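PDB 4KH3: antigen 43 from Escherichia coli, which probably mediates bacterial clumping and biofilm formation, its alpha domain associating with copies on neighbouring cells in a Velcro-like manner. Local coordinates for residues R300-V314 / T319-M333. Numbering follows the deposited sequence.
Sequences RLDVLSGHTATNTRV and TLDIRNGGAATTVSM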
loop_
_atom_site.group_PDB
_atom_site.type_symbol
_atom_site.label_atom_id
_atom_site.label_comp_id
_atom_site.label_asym_id
_atom_site.label_seq_id
_atom_site.Cartn_x
_atom_site.Cartn_y
_atom_site.Cartn_z
ATOM N N ARG A 300 -3.247 2.371 9.781
ATOM C CA ARG A 300 -2.084 2.297 10.650
ATOM C C ARG A 300 -1.464 3.668 10.862
ATOM O O ARG A 300 -1.327 4.444 9.915
ATOM C CB ARG A 300 -1.044 1.346 10.072
ATOM C CG ARG A 300 0.196 1.181 10.952
ATOM C CD ARG A 300 1.191 0.209 10.318
ATOM N NE ARG A 300 2.439 0.150 11.061
ATOM C CZ ARG A 300 3.037 -0.979 11.425
ATOM N NH1 ARG A 300 2.503 -2.147 11.094
ATOM N NH2 ARG A 300 4.169 -0.938 12.118
ATOM N N LEU A 301 -1.116 3.964 12.112
ATOM C CA LEU A 301 -0.447 5.214 12.469
ATOM C C LEU A 301 0.829 4.902 13.226
ATOM O O LEU A 301 0.794 4.235 14.257
ATOM C CB LEU A 301 -1.346 6.090 13.346
ATOM C CG LEU A 301 -0.683 7.375 13.871
ATOM C CD1 LEU A 301 -0.321 8.325 12.735
ATOM C CD2 LEU A 301 -1.590 8.075 14.869
ATOM N N ASP A 302 1.957 5.356 12.700
ATOM C CA ASP A 302 3.223 5.216 13.402
ATOM C C ASP A 302 3.500 6.521 14.128
ATOM O O ASP A 302 3.582 7.578 13.504
ATOM C CB ASP A 302 4.369 4.922 12.434
ATOM C CG ASP A 302 4.215 3.587 11.723
ATOM O OD1 ASP A 302 3.438 2.736 12.189
ATOM O OD2 ASP A 302 4.881 3.385 10.693
ATOM N N VAL A 303 3.619 6.451 15.449
ATOM C CA VAL A 303 3.997 7.622 16.225
ATOM C C VAL A 303 5.500 7.570 16.474
ATOM O O VAL A 303 6.000 6.744 17.234
ATOM C CB VAL A 303 3.181 7.746 17.530
ATOM C CG1 VAL A 303 3.605 8.968 18.321
ATOM C CG2 VAL A 303 1.703 7.834 17.194
ATOM N N LEU A 304 6.217 8.439 15.782
ATOM C CA LEU A 304 7.668 8.431 15.826
ATOM C C LEU A 304 8.214 9.097 17.083
ATOM O O LEU A 304 7.500 9.793 17.810
ATOM C CB LEU A 304 8.227 9.117 14.584
ATOM C CG LEU A 304 7.668 8.606 13.252
ATOM C CD1 LEU A 304 8.361 9.294 12.096
ATOM C CD2 LEU A 304 7.814 7.098 13.145
ATOM N N SER A 305 9.493 8.867 17.328
ATOM C CA SER A 305 10.171 9.415 18.487
ATOM C C SER A 305 10.027 10.935 18.546
ATOM O O SER A 305 10.350 11.637 17.581
ATOM C CB SER A 305 11.650 9.028 18.448
ATOM O OG SER A 305 12.325 9.575 19.565
ATOM N N GLY A 306 9.532 11.432 19.673
ATOM C CA GLY A 306 9.407 12.861 19.878
ATOM C C GLY A 306 8.045 13.400 19.485
ATOM O O GLY A 306 7.784 14.599 19.598
ATOM N N HIS A 307 7.163 12.513 19.044
ATOM C CA HIS A 307 5.866 12.947 18.544
ATOM C C HIS A 307 4.698 12.380 19.316
ATOM O O HIS A 307 4.867 11.500 20.160
ATOM C CB HIS A 307 5.776 12.692 17.044
ATOM C CG HIS A 307 6.715 13.561 16.265
ATOM N ND1 HIS A 307 7.555 13.075 15.290
ATOM C CD2 HIS A 307 6.976 14.882 16.364
ATOM C CE1 HIS A 307 8.288 14.067 14.815
ATOM N NE2 HIS A 307 7.949 15.178 15.444
ATOM N N THR A 308 3.510 12.896 19.030
ATOM C CA THR A 308 2.360 12.648 19.885
ATOM C C THR A 308 1.086 12.369 19.091
ATOM O O THR A 308 0.850 12.975 18.048
ATOM C CB THR A 308 2.110 13.859 20.822
ATOM O OG1 THR A 308 3.329 14.199 21.496
ATOM C CG2 THR A 308 1.043 13.535 21.861
ATOM N N ALA A 309 0.269 11.452 19.600
ATOM C CA ALA A 309 -1.073 11.235 19.078
ATOM C C ALA A 309 -2.073 11.243 20.233
ATOM O O ALA A 309 -1.857 10.592 21.261
ATOM C CB ALA A 309 -1.143 9.911 18.324
ATOM N N THR A 310 -3.168 11.973 20.063
ATOM C CA THR A 310 -4.226 11.991 21.063
ATOM C C THR A 310 -5.537 11.481 20.460
ATOM O O THR A 310 -5.787 11.652 19.271
ATOM C CB THR A 310 -4.430 13.411 21.592
ATOM O OG1 THR A 310 -4.720 14.286 20.492
ATOM C CG2 THR A 310 -3.161 13.897 22.270
ATOM N N ASN A 311 -6.365 10.843 21.280
ATOM C CA ASN A 311 -7.677 10.372 20.838
ATOM C C ASN A 311 -7.624 9.424 19.633
ATOM O O ASN A 311 -8.424 9.544 18.702
ATOM C CB ASN A 311 -8.589 11.560 20.515
ATOM C CG ASN A 311 -8.873 12.421 21.719
ATOM O OD1 ASN A 311 -9.214 11.918 22.789
ATOM N ND2 ASN A 311 -8.729 13.735 21.553
ATOM N N THR A 312 -6.676 8.496 19.635
ATOM C CA THR A 312 -6.583 7.545 18.541
ATOM C C THR A 312 -7.533 6.386 18.793
ATOM O O THR A 312 -7.480 5.747 19.845
ATOM C CB THR A 312 -5.164 6.992 18.377
ATOM O OG1 THR A 312 -4.247 8.075 18.179
ATOM C CG2 THR A 312 -5.102 6.064 17.183
ATOM N N ARG A 313 -8.413 6.129 17.831
ATOM C CA ARG A 313 -9.303 4.974 17.900
ATOM C C ARG A 313 -8.696 3.816 17.082
ATOM O O ARG A 313 -8.405 3.958 15.897
ATOM C CB ARG A 313 -10.700 5.363 17.411
ATOM C CG ARG A 313 -11.685 4.226 17.331
ATOM C CD ARG A 313 -12.124 3.764 18.697
ATOM N NE ARG A 313 -12.940 2.562 18.593
ATOM C CZ ARG A 313 -13.260 1.778 19.617
ATOM N NH1 ARG A 313 -12.828 2.070 20.839
ATOM N NH2 ARG A 313 -14.006 0.695 19.411
ATOM N N VAL A 314 -8.444 2.685 17.727
ATOM C CA VAL A 314 -7.839 1.563 17.028
ATOM C C VAL A 314 -8.815 0.403 16.964
ATOM O O VAL A 314 -8.974 -0.333 17.938
ATOM C CB VAL A 314 -6.551 1.102 17.711
ATOM C CG1 VAL A 314 -5.779 0.169 16.795
ATOM C CG2 VAL A 314 -5.692 2.308 18.099
ATOM N N THR A 319 -3.961 -0.621 13.247
ATOM C CA THR A 319 -2.698 -0.765 13.960
ATOM C C THR A 319 -2.155 0.577 14.443
ATOM O O THR A 319 -2.016 1.522 13.662
ATOM C CB THR A 319 -1.626 -1.438 13.094
ATOM O OG1 THR A 319 -2.036 -2.770 12.792
ATOM C CG2 THR A 319 -0.310 -1.497 13.837
ATOM N N LEU A 320 -1.868 0.658 15.738
ATOM C CA LEU A 320 -1.181 1.817 16.297
ATOM C C LEU A 320 0.199 1.398 16.775
ATOM O O LEU A 320 0.330 0.509 17.611
ATOM C CB LEU A 320 -1.981 2.433 17.442
ATOM C CG LEU A 320 -1.316 3.618 18.139
ATOM C CD1 LEU A 320 -1.020 4.728 17.140
ATOM C CD2 LEU A 320 -2.201 4.124 19.269
ATOM N N ASP A 321 1.223 2.034 16.223
ATOM C CA ASP A 321 2.604 1.692 16.523
ATOM C C ASP A 321 3.309 2.879 17.175
ATOM O O ASP A 321 3.625 3.865 16.507
ATOM C CB ASP A 321 3.327 1.264 15.236
ATOM C CG ASP A 321 4.818 1.011 15.445
ATOM O OD1 ASP A 321 5.276 0.947 16.608
ATOM O OD2 ASP A 321 5.538 0.857 14.437
ATOM N N ILE A 322 3.552 2.785 18.479
ATOM C CA ILE A 322 4.242 3.858 19.186
ATOM C C ILE A 322 5.700 3.519 19.386
ATOM O O ILE A 322 6.038 2.606 20.135
ATOM C CB ILE A 322 3.614 4.190 20.545
ATOM C CG1 ILE A 322 2.116 4.438 20.397
ATOM C CG2 ILE A 322 4.290 5.426 21.135
ATOM C CD1 ILE A 322 1.276 3.282 20.854
ATOM N N ARG A 323 6.559 4.249 18.687
ATOM C CA ARG A 323 7.993 4.027 18.767
ATOM C C ARG A 323 8.533 4.464 20.112
ATOM O O ARG A 323 7.851 5.145 20.893
ATOM C CB ARG A 323 8.717 4.807 17.674
ATOM C CG ARG A 323 8.303 4.419 16.272
ATOM C CD ARG A 323 8.702 2.996 15.958
ATOM N NE ARG A 323 7.937 2.472 14.833
ATOM C CZ ARG A 323 8.159 2.782 13.557
ATOM N NH1 ARG A 323 9.131 3.626 13.222
ATOM N NH2 ARG A 323 7.398 2.250 12.611
ATOM N N ASN A 324 9.767 4.058 20.375
ATOM C CA ASN A 324 10.497 4.545 21.520
ATOM C C ASN A 324 10.535 6.060 21.448
ATOM O O ASN A 324 10.922 6.625 20.429
ATOM C CB ASN A 324 11.920 3.999 21.483
ATOM C CG ASN A 324 12.479 3.743 22.863
ATOM O OD1 ASN A 324 12.195 4.481 23.810
ATOM N ND2 ASN A 324 13.270 2.680 22.991
ATOM N N GLY A 325 10.111 6.721 22.518
ATOM C CA GLY A 325 10.178 8.171 22.568
ATOM C C GLY A 325 8.967 8.845 21.953
ATOM O O GLY A 325 8.912 10.076 21.839
ATOM N N GLY A 326 7.993 8.031 21.551
ATOM C CA GLY A 326 6.738 8.546 21.040
ATOM C C GLY A 326 5.677 8.510 22.117
ATOM O O GLY A 326 5.785 7.764 23.097
ATOM N N ALA A 327 4.637 9.309 21.940
ATOM C CA ALA A 327 3.578 9.371 22.934
ATOM C C ALA A 327 2.221 9.211 22.286
ATOM O O ALA A 327 1.989 9.730 21.195
ATOM C CB ALA A 327 3.637 10.682 23.676
ATOM N N ALA A 328 1.335 8.485 22.957
ATOM C CA ALA A 328 -0.067 8.431 22.561
ATOM C C ALA A 328 -0.981 8.425 23.783
ATOM O O ALA A 328 -0.877 7.536 24.635
ATOM C CB ALA A 328 -0.333 7.204 21.695
ATOM N N THR A 329 -1.885 9.399 23.869
ATOM C CA THR A 329 -2.860 9.409 24.968
ATOM C C THR A 329 -4.312 9.302 24.509
ATOM O O THR A 329 -4.624 9.508 23.335
ATOM C CB THR A 329 -2.687 10.630 25.875
ATOM O OG1 THR A 329 -2.762 11.821 25.083
ATOM C CG2 THR A 329 -1.329 10.572 26.560
ATOM N N THR A 330 -5.185 9.001 25.463
ATOM C CA THR A 330 -6.552 8.563 25.191
ATOM C C THR A 330 -6.647 7.625 23.988
ATOM O O THR A 330 -7.517 7.779 23.135
ATOM C CB THR A 330 -7.535 9.737 25.046
ATOM O OG1 THR A 330 -7.097 10.619 24.001
ATOM C CG2 THR A 330 -7.629 10.506 26.370
ATOM N N VAL A 331 -5.729 6.667 23.918
ATOM C CA VAL A 331 -5.842 5.589 22.958
ATOM C C VAL A 331 -7.101 4.789 23.272
ATOM O O VAL A 331 -7.355 4.422 24.412
ATOM C CB VAL A 331 -4.624 4.661 23.019
ATOM C CG1 VAL A 331 -4.807 3.467 22.053
ATOM C CG2 VAL A 331 -3.361 5.445 22.704
ATOM N N SER A 332 -7.912 4.538 22.261
ATOM C CA SER A 332 -9.139 3.794 22.486
ATOM C C SER A 332 -9.072 2.490 21.706
ATOM O O SER A 332 -9.341 2.464 20.509
ATOM C CB SER A 332 -10.344 4.634 22.071
ATOM O OG SER A 332 -11.543 4.010 22.462
ATOM N N MET A 333 -8.652 1.421 22.379
ATOM C CA MET A 333 -8.537 0.114 21.750
ATOM C C MET A 333 -9.907 -0.520 21.592
ATOM O O MET A 333 -10.672 -0.599 22.553
ATOM C CB MET A 333 -7.660 -0.805 22.586
ATOM C CG MET A 333 -6.288 -0.262 22.816
ATOM S SD MET A 333 -5.442 0.023 21.256
ATOM C CE MET A 333 -5.394 -1.646 20.593
HETATM O O HOH W 1 6.836 12.064 22.475
HETATM O O HOH W 2 -3.773 8.591 21.002
#
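Extended from CG to NE, with CG anti to the backbone N (chi1 -178°), Arg-300 runs alongside Thr-319, whose CG2 lies over one face of the guanidinium, toward its rim. Its NE donates almost straight to the syn lone pair of Asp-302 OD1 (3.0 Å). Asp-321, its own CG anti to N (chi1 175°), brings OD2 to 3.2 Å from Arg-300 NH2, a weak hydrogen bond within a salt bridge. Arg-323, bent at chi2, grips that same OD2 side-on through NE and NH2, while its NH2 lies 3.4 Å from Asp-302 OD2. On this outward side each carboxylate, buried Asp-321 included, thus meets both arginines, which probably offsets the closeness of the two acids.

The opposite face is apolar and points inward. Leu-301 pairs with Leu-320, its N donating to Thr-319 O (3.0 Å); Leu-320 CD1 packs 4.0 Å from Leu-301 CB and also meets Val-303 CG2. On the next wall the small methyls of Ala-309 and Ala-328 stand side by side. Between walls, type II turns place Gly-306 and Gly-325 at positive phi, where a CB would jam against the preceding carbonyl; Gly-306 N donates to Gly-325 O.

These are successive coils of a right-handed beta-helix: strands 265-269 and 338-342 flank 300-303 and 319-322, while Leu-295 of strand 294-295 touches Leu-301 and Leu-320 inside.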